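Angiopoietin-related protein 6 (Homo sapiens, PDB 6Y43) is an angiopoietin-like protein that probably acts as a secreted growth factor, its fibrinogen-like globe binding calcium. Local coordinates at residues V183-G188 with Y194-Y199. Numbering follows the deposited sequence.
Sequences VWHHGG and YQDGVY. With EDO (1,2-ethanediol), chain E.
The imidazole of His185 meets the carboxylate of Asp196 at its edge: NE2 donates to OD1 over 2.9 Å, with OD1 almost in the ring plane. The bond is nearly straight (163° at the hydrogen) and meets OD1 on the syn side, tilted out of the carboxylate plane. Ring and carboxylate planes are turned just 18° apart. At the same edge CD2 lies 3.9 Å from Gly197 CA. Over one face sits Val183 CG1, 3.4 Å above the ring plane and offset toward the rim, while the ring of Tyr190, in the loop between the segments, also stacks on the imidazole. Next to it, Trp184 CZ3 lies over one face of the His186 ring, toward its rim, and His186 CE1 is at the indole edge, in plane. With a lysine in place of His185, the straight NE2 to OD1 bond lying near the ring plane would probably be lost, and Val183 CG1 would be left without the ring it covers. Asp196 CG stands between its own backbone N and carbonyl carbon (chi1 63°), which carries OD1 to the histidine; OD2 has a second partner in Ser192 OG, so both oxygens are engaged.

Both segments belong to the long irregular region between helix 162-166 and strand 212-219 of the fibrinogen C-terminal globe, and backbone contacts join them. Val183 N donates to Asp196 O at 2.8 Å, in the carbonyl plane, and Gly197 CA makes a CA-H...O contact of 3.2 Å with Val183 O. Beyond this, Val198 CG2 packs against Trp184 CA at 3.8 Å. Trp184 NE1 hydrogen-bonds to Arg211 O, just before the final strand.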
# COMPACT_ATOMS: atom_id res chain seq x y z
N VAL A 183 -8.93 -10.31 1.08
CA VAL A 183 -10.08 -10.33 1.97
C VAL A 183 -9.60 -10.13 3.40
O VAL A 183 -8.82 -10.93 3.91
CB VAL A 183 -10.84 -11.65 1.85
CG1 VAL A 183 -12.06 -11.61 2.77
CG2 VAL A 183 -11.22 -11.94 0.43
N TRP A 184 -10.07 -9.06 4.05
CA TRP A 184 -9.82 -8.86 5.48
C TRP A 184 -10.79 -9.75 6.26
O TRP A 184 -12.00 -9.51 6.26
CB TRP A 184 -9.98 -7.39 5.87
CG TRP A 184 -9.56 -7.07 7.29
CD1 TRP A 184 -8.31 -6.72 7.71
CD2 TRP A 184 -10.38 -7.10 8.45
NE1 TRP A 184 -8.31 -6.52 9.07
CE2 TRP A 184 -9.57 -6.76 9.56
CE3 TRP A 184 -11.73 -7.39 8.67
CZ2 TRP A 184 -10.07 -6.66 10.87
CZ3 TRP A 184 -12.22 -7.31 9.97
CH2 TRP A 184 -11.39 -6.97 11.05
N HIS A 185 -10.28 -10.79 6.88
CA HIS A 185 -11.14 -11.63 7.71
C HIS A 185 -11.15 -11.12 9.15
O HIS A 185 -10.26 -10.39 9.57
CB HIS A 185 -10.67 -13.08 7.63
CG HIS A 185 -10.75 -13.66 6.25
ND1 HIS A 185 -11.87 -14.33 5.80
CD2 HIS A 185 -9.88 -13.66 5.22
CE1 HIS A 185 -11.67 -14.73 4.56
NE2 HIS A 185 -10.46 -14.35 4.19
N HIS A 186 -12.20 -11.48 9.89
CA HIS A 186 -12.36 -10.98 11.25
C HIS A 186 -11.56 -11.79 12.29
O HIS A 186 -11.86 -11.74 13.49
CB HIS A 186 -13.85 -10.95 11.60
CG HIS A 186 -14.62 -9.91 10.84
ND1 HIS A 186 -14.89 -8.66 11.35
CD2 HIS A 186 -15.18 -9.94 9.60
CE1 HIS A 186 -15.58 -7.96 10.46
NE2 HIS A 186 -15.77 -8.71 9.40
N GLY A 187 -10.54 -12.49 11.83
CA GLY A 187 -9.63 -13.25 12.67
C GLY A 187 -8.52 -13.74 11.77
O GLY A 187 -8.60 -13.63 10.54
N GLY A 188 -7.46 -14.25 12.39
CA GLY A 188 -6.32 -14.68 11.61
C GLY A 188 -6.59 -15.94 10.82
O GLY A 188 -6.01 -16.12 9.74
N TYR A 194 -9.59 -20.81 -0.76
CA TYR A 194 -8.38 -20.21 -1.28
C TYR A 194 -7.70 -19.37 -0.22
O TYR A 194 -8.34 -18.81 0.67
CB TYR A 194 -8.68 -19.33 -2.51
CG TYR A 194 -9.38 -20.08 -3.63
CD1 TYR A 194 -8.69 -21.06 -4.35
CD2 TYR A 194 -10.70 -19.84 -3.95
CE1 TYR A 194 -9.30 -21.75 -5.36
CE2 TYR A 194 -11.32 -20.55 -4.97
CZ TYR A 194 -10.61 -21.50 -5.67
OH TYR A 194 -11.19 -22.22 -6.69
N GLN A 195 -6.37 -19.27 -0.36
CA GLN A 195 -5.58 -18.32 0.41
C GLN A 195 -5.90 -16.94 -0.14
O GLN A 195 -5.25 -16.47 -1.08
CB GLN A 195 -4.09 -18.63 0.31
CG GLN A 195 -3.75 -20.00 0.80
CD GLN A 195 -2.26 -20.23 0.98
OE1 GLN A 195 -1.44 -19.57 0.34
NE2 GLN A 195 -1.92 -21.15 1.84
N ASP A 196 -6.90 -16.28 0.43
CA ASP A 196 -7.40 -15.03 -0.11
C ASP A 196 -7.33 -13.91 0.91
O ASP A 196 -7.79 -12.80 0.62
CB ASP A 196 -8.83 -15.19 -0.62
CG ASP A 196 -9.82 -15.56 0.47
OD1 ASP A 196 -9.51 -15.38 1.67
OD2 ASP A 196 -10.92 -16.03 0.12
N GLY A 197 -6.68 -14.14 2.04
CA GLY A 197 -6.64 -13.17 3.11
C GLY A 197 -5.57 -12.10 2.90
O GLY A 197 -4.78 -12.13 1.97
N VAL A 198 -5.54 -11.17 3.84
CA VAL A 198 -4.55 -10.11 3.86
C VAL A 198 -3.26 -10.68 4.41
O VAL A 198 -3.04 -10.68 5.63
CB VAL A 198 -5.03 -8.91 4.70
CG1 VAL A 198 -3.95 -7.88 4.77
CG2 VAL A 198 -6.34 -8.33 4.18
N TYR A 199 -2.40 -11.22 3.53
CA TYR A 199 -1.28 -12.03 3.99
C TYR A 199 0.07 -11.56 3.48
O TYR A 199 0.21 -10.81 2.52
CB TYR A 199 -1.50 -13.51 3.65
CG TYR A 199 -1.30 -13.99 2.20
CD1 TYR A 199 -0.03 -14.13 1.64
CD2 TYR A 199 -2.39 -14.41 1.45
CE1 TYR A 199 0.15 -14.64 0.33
CE2 TYR A 199 -2.22 -14.91 0.15
CZ TYR A 199 -0.96 -15.02 -0.40
OH TYR A 199 -0.79 -15.55 -1.67
C1 EDO E . 3.43 -18.26 0.02
O1 EDO E . 3.62 -18.77 -1.30
C2 EDO E . 1.93 -18.12 0.24
O2 EDO E . 1.34 -19.42 0.29